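Local atomic coordinates of putative cytochrome P450 hydroxylase (Chondromyces apiculatus DSM 436, PDB entry 6GMF), a protein that acts as a heme-dependent cytochrome P450 monooxygenase that oxidises terpenes, probably by inserting one atom of molecular oxygen into its substrate. Residues E22-S27 against L308-R313; P77-V82 against G88-L93; P136-V141 against E236-L241; P253-A258 against F324-D329. All coordinates share one frame; numbering follows the deposited sequence.

Contact 1: E22-S27 against L308-R313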
# COMPACT_ATOMS: atom_id res chain seq x y z
N GLU A 22 -10.92 4.86 -21.00
CA GLU A 22 -11.09 4.33 -22.33
C GLU A 22 -11.44 2.84 -22.23
O GLU A 22 -12.35 2.36 -22.91
CB GLU A 22 -9.86 4.59 -23.19
CG GLU A 22 -10.04 4.13 -24.64
CD GLU A 22 -11.04 4.89 -25.49
OE1 GLU A 22 -11.96 5.59 -24.95
OE2 GLU A 22 -10.94 4.74 -26.73
N LEU A 23 -10.75 2.12 -21.34
CA LEU A 23 -11.00 0.70 -21.14
C LEU A 23 -12.44 0.49 -20.66
O LEU A 23 -13.17 -0.34 -21.21
CB LEU A 23 -10.02 0.13 -20.11
CG LEU A 23 -10.30 -1.31 -19.69
CD1 LEU A 23 -10.22 -2.25 -20.88
CD2 LEU A 23 -9.34 -1.74 -18.61
N ARG A 24 -12.86 1.23 -19.62
CA ARG A 24 -14.19 1.04 -19.10
C ARG A 24 -15.23 1.26 -20.21
O ARG A 24 -16.24 0.57 -20.21
CB ARG A 24 -14.49 1.92 -17.88
CG ARG A 24 -13.61 1.64 -16.67
CD ARG A 24 -14.17 2.35 -15.45
NE ARG A 24 -14.25 3.79 -15.63
CZ ARG A 24 -13.24 4.64 -15.53
NH1 ARG A 24 -12.04 4.27 -15.08
NH2 ARG A 24 -13.42 5.89 -15.93
N ARG A 25 -14.99 2.25 -21.08
CA ARG A 25 -15.94 2.64 -22.16
C ARG A 25 -16.02 1.52 -23.21
O ARG A 25 -17.05 1.32 -23.79
CB ARG A 25 -15.51 3.93 -22.87
CG ARG A 25 -16.30 5.17 -22.47
CD ARG A 25 -15.71 6.48 -22.99
N THR A 26 -14.92 0.79 -23.40
CA THR A 26 -14.70 -0.12 -24.53
C THR A 26 -15.05 -1.57 -24.21
O THR A 26 -15.72 -2.23 -24.99
CB THR A 26 -13.24 -0.09 -24.97
OG1 THR A 26 -12.93 1.25 -25.33
CG2 THR A 26 -12.95 -1.01 -26.14
N SER A 27 -14.57 -2.09 -23.07
CA SER A 27 -14.66 -3.50 -22.79
C SER A 27 -14.51 -3.78 -21.29
O SER A 27 -13.79 -3.05 -20.58
CB SER A 27 -13.61 -4.25 -23.57
OG SER A 27 -13.67 -5.63 -23.26
N LEU A 308 -8.01 -1.63 -9.27
CA LEU A 308 -8.63 -0.90 -8.15
C LEU A 308 -8.78 0.59 -8.49
O LEU A 308 -9.82 1.21 -8.14
CB LEU A 308 -7.76 -1.07 -6.90
CG LEU A 308 -7.49 -2.50 -6.48
CD1 LEU A 308 -6.70 -2.47 -5.20
CD2 LEU A 308 -8.76 -3.30 -6.32
N ALA A 309 -7.76 1.16 -9.14
CA ALA A 309 -7.75 2.61 -9.36
C ALA A 309 -8.84 2.94 -10.38
O ALA A 309 -9.45 3.99 -10.31
CB ALA A 309 -6.41 3.03 -9.88
N SER A 310 -9.00 2.08 -11.40
CA SER A 310 -10.07 2.25 -12.40
C SER A 310 -11.46 2.20 -11.77
O SER A 310 -12.35 3.00 -12.07
CB SER A 310 -9.96 1.25 -13.49
OG SER A 310 -10.96 1.51 -14.49
N ALA A 311 -11.69 1.19 -10.92
CA ALA A 311 -12.94 1.01 -10.18
C ALA A 311 -13.21 2.28 -9.37
O ALA A 311 -14.35 2.79 -9.33
CB ALA A 311 -12.82 -0.20 -9.27
N ASN A 312 -12.16 2.84 -8.76
CA ASN A 312 -12.31 4.01 -7.84
C ASN A 312 -12.57 5.28 -8.64
O ASN A 312 -12.97 6.30 -8.06
CB ASN A 312 -11.09 4.16 -6.94
CG ASN A 312 -11.05 3.07 -5.90
OD1 ASN A 312 -12.08 2.46 -5.61
ND2 ASN A 312 -9.88 2.88 -5.27
N ARG A 313 -12.33 5.27 -9.95
CA ARG A 313 -12.67 6.41 -10.79
C ARG A 313 -13.79 6.10 -11.78
O ARG A 313 -13.91 6.75 -12.83
CB ARG A 313 -11.40 6.91 -11.45
CG ARG A 313 -10.51 7.63 -10.45
CD ARG A 313 -10.09 8.93 -11.06
NE ARG A 313 -8.93 9.50 -10.45
CZ ARG A 313 -8.21 10.44 -11.02
NH1 ARG A 313 -8.57 10.94 -12.21
NH2 ARG A 313 -7.13 10.86 -10.42
O HOH W 1 -12.47 8.41 -14.56
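Arg24 reaches across from helix 16-26 to Ser310 and Arg313, and its side chain makes almost the whole contact. The backbones stay apart, with Arg24 CA 8.0 Å from Ser310 CA.

The direct hydrogen bond runs from Arg24 NH1 to Ser310 OG, at 3.0 Å and an N-H...O angle of 161°. The hydroxyl lies close to the guanidinium plane, so the bond uses an in-plane N-H. A bend at chi3 (-59°) turns the guanidinium back toward the short helix. Ser310 OG also hydrogen-bonds to Gly41 O, so the serine ties Arg24 to a third part of the chain.

A second polar link goes through water. Water 1 donates to Arg313 O at 2.8 Å and accepts a weak bond from Arg24 NH2 at 3.0 Å. The same carbonyl oxygen sits over one face of the guanidinium, 3.2 Å above its plane. From there it is badly placed for a direct bond to NH2.

Van der Waals contact comes from the aliphatic part of the arginine. Arg24 CG lies 3.4 Å from Ser310 OG. With an alanine here both polar links are gone, and Ser310 OG would probably be left without its donor from helix 16-26.

In the P450 fold, helix 16-26 corresponds to helix A and helix 308-312 to helix K'. Phe20 of helix 16-26 also touches Ala309 and Ser310. Ala311 packs on helix 43-51. Arg42, just before that helix, hydrogen-bonds through NE to Arg24 O. Strand 303-306 of the mixed sheet leads, one residue on, into helix 308-312.

Contact 2: P77-V82 against G88-L93. With HEM (protoporphyrin IX containing Fe), chain B.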
# COMPACT_ATOMS: atom_id res chain seq x y z
N PRO A 77 5.08 -18.81 1.51
CA PRO A 77 4.70 -17.62 0.75
C PRO A 77 4.04 -16.59 1.67
O PRO A 77 3.60 -16.91 2.73
CB PRO A 77 3.69 -18.17 -0.28
CG PRO A 77 3.07 -19.34 0.46
CD PRO A 77 4.24 -19.97 1.19
N SER A 78 3.99 -15.35 1.19
CA SER A 78 3.19 -14.30 1.78
C SER A 78 1.73 -14.77 1.89
O SER A 78 1.20 -15.38 0.95
CB SER A 78 3.32 -13.08 0.91
OG SER A 78 2.48 -12.04 1.40
N ILE A 79 1.08 -14.39 2.99
CA ILE A 79 -0.33 -14.53 3.16
C ILE A 79 -1.10 -14.05 1.91
O ILE A 79 -2.11 -14.65 1.59
CB ILE A 79 -0.81 -13.86 4.45
CG1 ILE A 79 -2.25 -14.22 4.78
CG2 ILE A 79 -0.59 -12.37 4.39
CD1 ILE A 79 -2.79 -13.51 5.99
N VAL A 80 -0.58 -13.08 1.13
CA VAL A 80 -1.34 -12.53 0.05
C VAL A 80 -1.36 -13.50 -1.13
O VAL A 80 -2.14 -13.33 -2.05
CB VAL A 80 -0.81 -11.14 -0.36
CG1 VAL A 80 0.44 -11.24 -1.20
CG2 VAL A 80 -1.87 -10.31 -1.07
N GLN A 81 -0.49 -14.50 -1.12
CA GLN A 81 -0.45 -15.51 -2.15
C GLN A 81 -1.28 -16.75 -1.81
O GLN A 81 -1.38 -17.62 -2.66
CB GLN A 81 1.00 -15.96 -2.39
CG GLN A 81 1.88 -14.86 -2.92
CD GLN A 81 3.14 -15.40 -3.56
OE1 GLN A 81 3.85 -16.23 -3.00
NE2 GLN A 81 3.41 -14.94 -4.76
N VAL A 82 -1.90 -16.80 -0.64
CA VAL A 82 -2.52 -18.01 -0.19
C VAL A 82 -4.03 -17.94 -0.46
O VAL A 82 -4.72 -16.94 -0.21
CB VAL A 82 -2.20 -18.25 1.30
CG1 VAL A 82 -2.83 -19.52 1.83
CG2 VAL A 82 -0.68 -18.25 1.51
N GLY A 88 -7.56 -18.67 5.45
CA GLY A 88 -8.32 -18.27 6.61
C GLY A 88 -7.62 -18.64 7.89
O GLY A 88 -7.65 -17.92 8.83
N LYS A 89 -6.97 -19.80 7.89
CA LYS A 89 -6.29 -20.28 9.11
C LYS A 89 -5.14 -19.31 9.41
O LYS A 89 -4.96 -18.85 10.55
CB LYS A 89 -5.78 -21.71 8.91
CG LYS A 89 -6.84 -22.74 8.57
N LEU A 90 -4.38 -19.01 8.36
CA LEU A 90 -3.24 -18.13 8.50
C LEU A 90 -3.70 -16.72 8.91
O LEU A 90 -3.15 -16.13 9.80
CB LEU A 90 -2.48 -18.13 7.18
CG LEU A 90 -1.27 -17.21 7.13
CD1 LEU A 90 -0.29 -17.54 8.26
CD2 LEU A 90 -0.57 -17.34 5.78
N ARG A 91 -4.75 -16.22 8.26
CA ARG A 91 -5.16 -14.87 8.54
C ARG A 91 -5.67 -14.71 9.99
O ARG A 91 -5.41 -13.72 10.67
CB ARG A 91 -6.19 -14.40 7.53
CG ARG A 91 -6.62 -12.97 7.79
CD ARG A 91 -7.19 -12.32 6.57
NE ARG A 91 -7.79 -11.04 6.96
CZ ARG A 91 -7.74 -9.95 6.21
NH1 ARG A 91 -7.01 -9.93 5.10
NH2 ARG A 91 -8.37 -8.87 6.60
N THR A 92 -6.45 -15.69 10.46
CA THR A 92 -6.95 -15.64 11.83
C THR A 92 -5.80 -15.65 12.86
O THR A 92 -5.84 -14.93 13.84
CB THR A 92 -7.88 -16.83 12.04
OG1 THR A 92 -9.02 -16.63 11.19
CG2 THR A 92 -8.27 -17.02 13.49
N LEU A 93 -4.76 -16.41 12.59
CA LEU A 93 -3.55 -16.45 13.44
C LEU A 93 -2.80 -15.10 13.42
O LEU A 93 -2.53 -14.54 14.47
CB LEU A 93 -2.64 -17.61 13.01
CG LEU A 93 -2.99 -18.95 13.69
CD1 LEU A 93 -2.26 -20.06 12.99
CD2 LEU A 93 -2.71 -18.89 15.17
CHA HEM B . -3.53 -6.54 1.47
CHB HEM B . -3.69 -2.12 -0.15
CHC HEM B . -1.08 -0.71 3.67
CHD HEM B . -0.59 -5.20 5.08
C1A HEM B . -3.84 -5.44 0.71
C2A HEM B . -4.72 -5.51 -0.40
C3A HEM B . -4.75 -4.24 -0.88
C4A HEM B . -3.92 -3.45 -0.04
CMA HEM B . -5.44 -3.71 -2.11
CAA HEM B . -5.46 -6.70 -0.96
CBA HEM B . -4.58 -7.60 -1.87
CGA HEM B . -5.37 -8.70 -2.54
O1A HEM B . -6.62 -8.75 -2.44
O2A HEM B . -4.66 -9.47 -3.29
C1B HEM B . -2.97 -1.31 0.74
C2B HEM B . -2.84 0.12 0.65
C3B HEM B . -2.10 0.55 1.71
C4B HEM B . -1.79 -0.66 2.48
CMB HEM B . -3.44 0.90 -0.46
CAB HEM B . -1.70 1.94 2.15
CBB HEM B . -2.38 2.96 1.74
C1C HEM B . -0.75 -1.76 4.44
C2C HEM B . 0.04 -1.67 5.64
C3C HEM B . 0.15 -3.00 6.02
C4C HEM B . -0.48 -3.83 5.07
CMC HEM B . 0.42 -0.42 6.38
CAC HEM B . 0.80 -3.58 7.20
CBC HEM B . 1.61 -2.94 8.00
C1D HEM B . -1.34 -5.92 4.18
C2D HEM B . -1.43 -7.41 4.24
C3D HEM B . -2.26 -7.78 3.24
C4D HEM B . -2.67 -6.54 2.58
CMD HEM B . -0.70 -8.22 5.29
CAD HEM B . -2.67 -9.18 2.89
CBD HEM B . -4.00 -9.66 3.50
CGD HEM B . -4.40 -11.04 3.02
O1D HEM B . -5.23 -11.65 3.72
O2D HEM B . -3.93 -11.51 1.95
NA HEM B . -3.36 -4.16 0.94
NB HEM B . -2.34 -1.69 1.84
NC HEM B . -1.02 -3.06 4.07
ND HEM B . -2.06 -5.46 3.10
FE HEM B . -2.29 -3.61 2.54
O HOH W 2 -0.55 -3.94 1.17
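The backbones come nearest at Ile79 and Leu90, with CA atoms 7.1 Å apart, where the short 3-10 turn 79-81 lies against helix 86-94. In the P450 fold this is the B-C loop packed on helix C, beside the heme propionates. An ST turn opens the 3-10 turn: Ser78 OG accepts from Val80 N.

The packing between the segments is apolar. Leu90 CD2 meets the flank of Ile79, 3.7 Å from CG1, and the two side chains cross obliquely. Val82 CG2 adds a looser touch to the same methyl. With Ile79 CG1 anti to the backbone N (chi1 -169°) and the chain extended beyond it, CD1 reaches the helix, 3.7 Å from Arg91 CA.

Arg91 turns the contact into part of the heme site. Its chain is extended, and NH1 donates to HEM O1D at 2.8 Å with an N-H...O angle of 152°. The propionate oxygen lies at the guanidinium edge, near its plane. NH1 also hydrogen-bonds to Phe342 O, next to the axial ligand Cys343. His87, His341, Arg285, Trp61 and Asn58 supply further hydrogen bonds to the heme.

The loop also touches the propionates. Ile79 CD1 is 3.8 Å from HEM O1D, and Val80 CA is 3.4 Å from HEM O2D. Val80 CG2 touches both carboxylates, 3.7 Å from HEM O2A and 3.8 Å from HEM O2D.

Contact 3: P136-V141 against E236-L241. With HEM (protoporphyrin IX containing Fe), chain B.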
# COMPACT_ATOMS: atom_id res chain seq x y z
N PRO A 136 10.28 7.81 5.41
CA PRO A 136 10.64 7.34 6.75
C PRO A 136 9.45 6.91 7.61
O PRO A 136 9.58 5.94 8.35
CB PRO A 136 11.31 8.53 7.46
CG PRO A 136 11.15 9.70 6.51
CD PRO A 136 10.79 9.17 5.15
N MET A 137 8.31 7.61 7.58
CA MET A 137 7.30 7.37 8.62
C MET A 137 6.89 5.90 8.65
O MET A 137 6.96 5.25 9.70
CB MET A 137 6.06 8.24 8.47
CG MET A 137 4.85 7.61 9.10
SD MET A 137 3.61 8.81 9.47
CE MET A 137 4.10 9.30 11.13
N PRO A 138 6.47 5.27 7.53
CA PRO A 138 5.99 3.87 7.61
C PRO A 138 7.06 2.88 8.09
O PRO A 138 6.80 1.96 8.92
CB PRO A 138 5.56 3.54 6.19
CG PRO A 138 5.29 4.89 5.55
CD PRO A 138 6.26 5.85 6.20
N MET A 139 8.27 3.09 7.61
CA MET A 139 9.38 2.25 7.92
C MET A 139 9.74 2.34 9.42
O MET A 139 10.02 1.27 10.09
CB MET A 139 10.54 2.73 7.04
CG MET A 139 11.75 1.90 7.07
SD MET A 139 12.97 3.02 6.31
CE MET A 139 12.34 2.94 4.64
N ILE A 140 9.72 3.54 9.99
CA ILE A 140 10.03 3.72 11.42
C ILE A 140 8.94 3.02 12.25
O ILE A 140 9.25 2.28 13.19
CB ILE A 140 10.12 5.21 11.79
CG1 ILE A 140 11.28 5.92 11.10
CG2 ILE A 140 10.18 5.40 13.29
CD1 ILE A 140 11.15 7.48 11.17
N VAL A 141 7.68 3.23 11.89
CA VAL A 141 6.58 2.67 12.64
C VAL A 141 6.63 1.14 12.61
O VAL A 141 6.59 0.52 13.67
CB VAL A 141 5.23 3.16 12.14
CG1 VAL A 141 4.11 2.39 12.82
CG2 VAL A 141 5.12 4.64 12.37
N GLU A 236 5.81 0.93 1.04
CA GLU A 236 5.69 1.69 -0.18
C GLU A 236 4.25 2.21 -0.35
O GLU A 236 4.01 3.32 -0.81
CB GLU A 236 6.11 0.81 -1.35
CG GLU A 236 6.36 1.55 -2.63
CD GLU A 236 6.70 0.71 -3.86
OE1 GLU A 236 6.84 -0.53 -3.73
OE2 GLU A 236 6.83 1.32 -4.94
N THR A 237 3.26 1.40 0.02
CA THR A 237 1.87 1.82 -0.14
C THR A 237 1.53 3.00 0.79
O THR A 237 0.87 3.93 0.36
CB THR A 237 0.92 0.67 0.16
OG1 THR A 237 1.34 0.18 1.43
CG2 THR A 237 0.96 -0.35 -0.96
N THR A 238 1.96 2.91 2.03
CA THR A 238 1.62 4.02 3.00
C THR A 238 2.36 5.29 2.61
O THR A 238 1.79 6.37 2.67
CB THR A 238 1.88 3.62 4.44
OG1 THR A 238 1.16 2.43 4.72
CG2 THR A 238 1.43 4.70 5.40
N THR A 239 3.62 5.13 2.19
CA THR A 239 4.40 6.26 1.65
C THR A 239 3.61 6.89 0.51
O THR A 239 3.58 8.12 0.37
CB THR A 239 5.78 5.75 1.23
OG1 THR A 239 6.51 5.39 2.40
CG2 THR A 239 6.56 6.76 0.43
N SER A 240 3.13 6.04 -0.41
CA SER A 240 2.38 6.49 -1.57
C SER A 240 1.15 7.31 -1.15
O SER A 240 0.89 8.35 -1.72
CB SER A 240 1.99 5.35 -2.44
OG SER A 240 0.83 5.67 -3.18
N LEU A 241 0.38 6.78 -0.20
CA LEU A 241 -0.84 7.48 0.30
C LEU A 241 -0.51 8.90 0.77
O LEU A 241 -1.16 9.85 0.34
CB LEU A 241 -1.42 6.65 1.43
CG LEU A 241 -2.61 7.32 2.12
CD1 LEU A 241 -3.71 7.69 1.13
CD2 LEU A 241 -3.15 6.42 3.19
CHA HEM B . -3.53 -6.54 1.47
CHB HEM B . -3.69 -2.12 -0.15
CHC HEM B . -1.08 -0.71 3.67
CHD HEM B . -0.59 -5.20 5.08
C1A HEM B . -3.84 -5.44 0.71
C2A HEM B . -4.72 -5.51 -0.40
C3A HEM B . -4.75 -4.24 -0.88
C4A HEM B . -3.92 -3.45 -0.04
CMA HEM B . -5.44 -3.71 -2.11
CAA HEM B . -5.46 -6.70 -0.96
CBA HEM B . -4.58 -7.60 -1.87
CGA HEM B . -5.37 -8.70 -2.54
O1A HEM B . -6.62 -8.75 -2.44
O2A HEM B . -4.66 -9.47 -3.29
C1B HEM B . -2.97 -1.31 0.74
C2B HEM B . -2.84 0.12 0.65
C3B HEM B . -2.10 0.55 1.71
C4B HEM B . -1.79 -0.66 2.48
CMB HEM B . -3.44 0.90 -0.46
CAB HEM B . -1.70 1.94 2.15
CBB HEM B . -2.38 2.96 1.74
C1C HEM B . -0.75 -1.76 4.44
C2C HEM B . 0.04 -1.67 5.64
C3C HEM B . 0.15 -3.00 6.02
C4C HEM B . -0.48 -3.83 5.07
CMC HEM B . 0.42 -0.42 6.38
CAC HEM B . 0.80 -3.58 7.20
CBC HEM B . 1.61 -2.94 8.00
C1D HEM B . -1.34 -5.92 4.18
C2D HEM B . -1.43 -7.41 4.24
C3D HEM B . -2.26 -7.78 3.24
C4D HEM B . -2.67 -6.54 2.58
CMD HEM B . -0.70 -8.22 5.29
CAD HEM B . -2.67 -9.18 2.89
CBD HEM B . -4.00 -9.66 3.50
CGD HEM B . -4.40 -11.04 3.02
O1D HEM B . -5.23 -11.65 3.72
O2D HEM B . -3.93 -11.51 1.95
NA HEM B . -3.36 -4.16 0.94
NB HEM B . -2.34 -1.69 1.84
NC HEM B . -1.02 -3.06 4.07
ND HEM B . -2.06 -5.46 3.10
FE HEM B . -2.29 -3.61 2.54
O HOH W 2 -0.55 -3.94 1.17
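The long central helix of the P450 fold, helix I (220-251), meets helix E (136-145) where Pro138 packs against Thr238 and Thr239. The backbones are close, with Pro138 CA 6.4 Å from Thr238 CA. The proline ring does the touching. Its CG lies 3.8 Å from Thr238 CB and 3.4 Å from Thr239 OG1.

Thr238 OG1 lies beside its own backbone N (chi1 -55°) and bonds to Gly234 O. Thr239 OG1 bonds to Thr134 O, outside helix 220-251, as well as to Asn235 O. Glu352 of helix 346-363 touches both Pro138 and Thr238.

Residues 233-237 read Ala-Gly-Asn-Glu-Thr, the signature of this helix in P450s. The helix is kinked here, where the N atoms of Glu236 and Thr237 make no bond to the turn before. Thr237 OG1 instead bonds to Ala233 O. A valine in place of Thr237 would probably leave Ala233 O without this partner at the kink. Thr237 CB rests 3.4 Å from HEM C3B, and Thr238 OG1 is 3.4 Å from HEM CMC. The oxygen of water 2 is bound to HEM FE at 2.2 Å.

Contact 4: P253-A258 against F324-D329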
# COMPACT_ATOMS: atom_id res chain seq x y z
N PRO A 253 -5.49 23.86 -4.12
CA PRO A 253 -5.20 24.84 -3.07
C PRO A 253 -6.30 25.16 -2.06
O PRO A 253 -5.99 25.39 -0.90
CB PRO A 253 -4.95 26.15 -3.83
CG PRO A 253 -4.53 25.74 -5.22
CD PRO A 253 -4.88 24.27 -5.39
N GLU A 254 -7.56 25.25 -2.51
CA GLU A 254 -8.63 25.69 -1.66
C GLU A 254 -9.02 24.56 -0.72
O GLU A 254 -9.51 24.80 0.39
CB GLU A 254 -9.84 26.16 -2.46
CG GLU A 254 -9.53 27.39 -3.29
CD GLU A 254 -10.67 27.86 -4.16
OE1 GLU A 254 -11.69 27.14 -4.24
OE2 GLU A 254 -10.54 28.96 -4.76
N GLN A 255 -8.81 23.32 -1.19
CA GLN A 255 -9.12 22.18 -0.38
C GLN A 255 -8.04 22.03 0.69
O GLN A 255 -8.35 21.72 1.82
CB GLN A 255 -9.32 20.97 -1.30
CG GLN A 255 -10.60 21.11 -2.11
CD GLN A 255 -10.90 19.91 -2.97
OE1 GLN A 255 -10.81 19.97 -4.20
NE2 GLN A 255 -11.33 18.85 -2.31
N LEU A 256 -6.79 22.25 0.31
CA LEU A 256 -5.65 22.25 1.26
C LEU A 256 -5.91 23.32 2.33
O LEU A 256 -5.90 23.05 3.56
CB LEU A 256 -4.38 22.51 0.47
CG LEU A 256 -3.08 22.64 1.26
CD1 LEU A 256 -2.95 21.52 2.27
CD2 LEU A 256 -1.91 22.63 0.29
N ALA A 257 -6.20 24.53 1.84
CA ALA A 257 -6.55 25.67 2.69
C ALA A 257 -7.68 25.27 3.65
O ALA A 257 -7.57 25.46 4.87
CB ALA A 257 -6.91 26.86 1.82
N ALA A 258 -8.73 24.64 3.13
CA ALA A 258 -9.84 24.24 3.99
C ALA A 258 -9.35 23.28 5.09
O ALA A 258 -9.76 23.39 6.23
CB ALA A 258 -10.95 23.63 3.19
N PHE A 324 -11.25 15.65 -7.76
CA PHE A 324 -10.79 15.44 -6.37
C PHE A 324 -11.69 16.31 -5.49
O PHE A 324 -11.67 17.56 -5.66
CB PHE A 324 -9.31 15.77 -6.21
CG PHE A 324 -8.79 15.67 -4.80
CD1 PHE A 324 -8.58 14.42 -4.23
CD2 PHE A 324 -8.56 16.79 -4.02
CE1 PHE A 324 -8.11 14.28 -2.92
CE2 PHE A 324 -8.08 16.66 -2.73
CZ PHE A 324 -7.87 15.41 -2.18
N ASP A 325 -12.44 15.70 -4.57
CA ASP A 325 -13.39 16.43 -3.70
C ASP A 325 -13.39 15.82 -2.30
O ASP A 325 -14.04 14.82 -2.05
CB ASP A 325 -14.79 16.42 -4.32
CG ASP A 325 -15.91 16.98 -3.45
OD1 ASP A 325 -15.58 17.73 -2.53
OD2 ASP A 325 -17.10 16.64 -3.71
N ILE A 326 -12.67 16.46 -1.38
CA ILE A 326 -12.55 15.93 -0.01
C ILE A 326 -13.91 15.89 0.70
O ILE A 326 -14.03 15.32 1.80
CB ILE A 326 -11.50 16.73 0.79
CG1 ILE A 326 -11.95 18.18 1.03
CG2 ILE A 326 -10.14 16.68 0.11
CD1 ILE A 326 -11.17 18.91 2.08
N HIS A 327 -14.93 16.54 0.11
CA HIS A 327 -16.29 16.52 0.65
C HIS A 327 -17.20 15.50 -0.05
O HIS A 327 -18.40 15.45 0.22
CB HIS A 327 -16.92 17.93 0.53
CG HIS A 327 -16.15 19.00 1.22
ND1 HIS A 327 -15.71 18.90 2.54
CD2 HIS A 327 -15.74 20.19 0.78
CE1 HIS A 327 -15.07 19.99 2.85
NE2 HIS A 327 -15.07 20.80 1.82
N ARG A 328 -16.67 14.66 -0.94
CA ARG A 328 -17.56 13.68 -1.54
C ARG A 328 -17.83 12.53 -0.56
O ARG A 328 -17.15 12.32 0.44
CB ARG A 328 -17.00 13.14 -2.85
CG ARG A 328 -16.04 11.98 -2.69
CD ARG A 328 -15.85 11.22 -3.99
NE ARG A 328 -15.42 12.05 -5.09
CZ ARG A 328 -16.03 12.11 -6.29
NH1 ARG A 328 -17.12 11.41 -6.50
NH2 ARG A 328 -15.52 12.86 -7.27
N ASP A 329 -18.80 11.71 -0.91
CA ASP A 329 -18.99 10.42 -0.28
C ASP A 329 -18.03 9.40 -0.93
O ASP A 329 -18.13 9.09 -2.10
CB ASP A 329 -20.46 9.98 -0.35
CG ASP A 329 -20.70 8.52 -0.00
OD1 ASP A 329 -19.89 7.93 0.73
OD2 ASP A 329 -21.73 7.96 -0.48
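Gln255 sets CG anti to its carbonyl carbon (chi1 -69°) and runs on extended, which carries its amide across to Phe324 and Ile326. Phe324 has its ring carbon CG anti to the backbone N (chi1 176°), and the ring comes beside that amide. Gln255 CD lies 4.0 Å from Phe324 CD2, and the amide and ring planes are 31° apart.

The amide end is set against the backbone of 324-326, near Phe324 O and Ile326 N. Ile326 flanks it with CB and both of its branches, and Ile326 CD1 reaches to 4.0 Å from Gln255 O.

The loop carries its own bracing. Asp325 to Arg328 form a type I beta turn, closed by Arg328 N to Asp325 O at 2.9 Å. Asp325 OD1 also accepts from His327 N at 3.0 Å, which makes an Asx turn.

Helix 253-261 is helix J of the P450 fold. The turn delivers Arg328 to a salt bridge with Glu272 of helix 266-276. Glu272, Arg275 and Arg328 fit the E-R-R triad characteristic of cytochromes P450.

Contact 2 closes first along the chain, then contact 3. Both fall between the two segments of contact 1. Contact 4 crosses contact 1: 253-258 comes before 308-313 and 324-329 after it. None of the four touches another. Contacts 2 and 3 both touch the heme, with centres 22 Å apart: one meets the propionates, the other the side facing helix 220-251. Leu308 of contact 1 touches it too. Contact 4 lies farther out, its centre 37 Å from that of contact 2, on the opposite side of the chain's centre. Helix 220-251 of contact 3 is followed by helix 253-261 of contact 4. Contact 1 joins the N-terminal helix 16-26 to the region after strand 303-306.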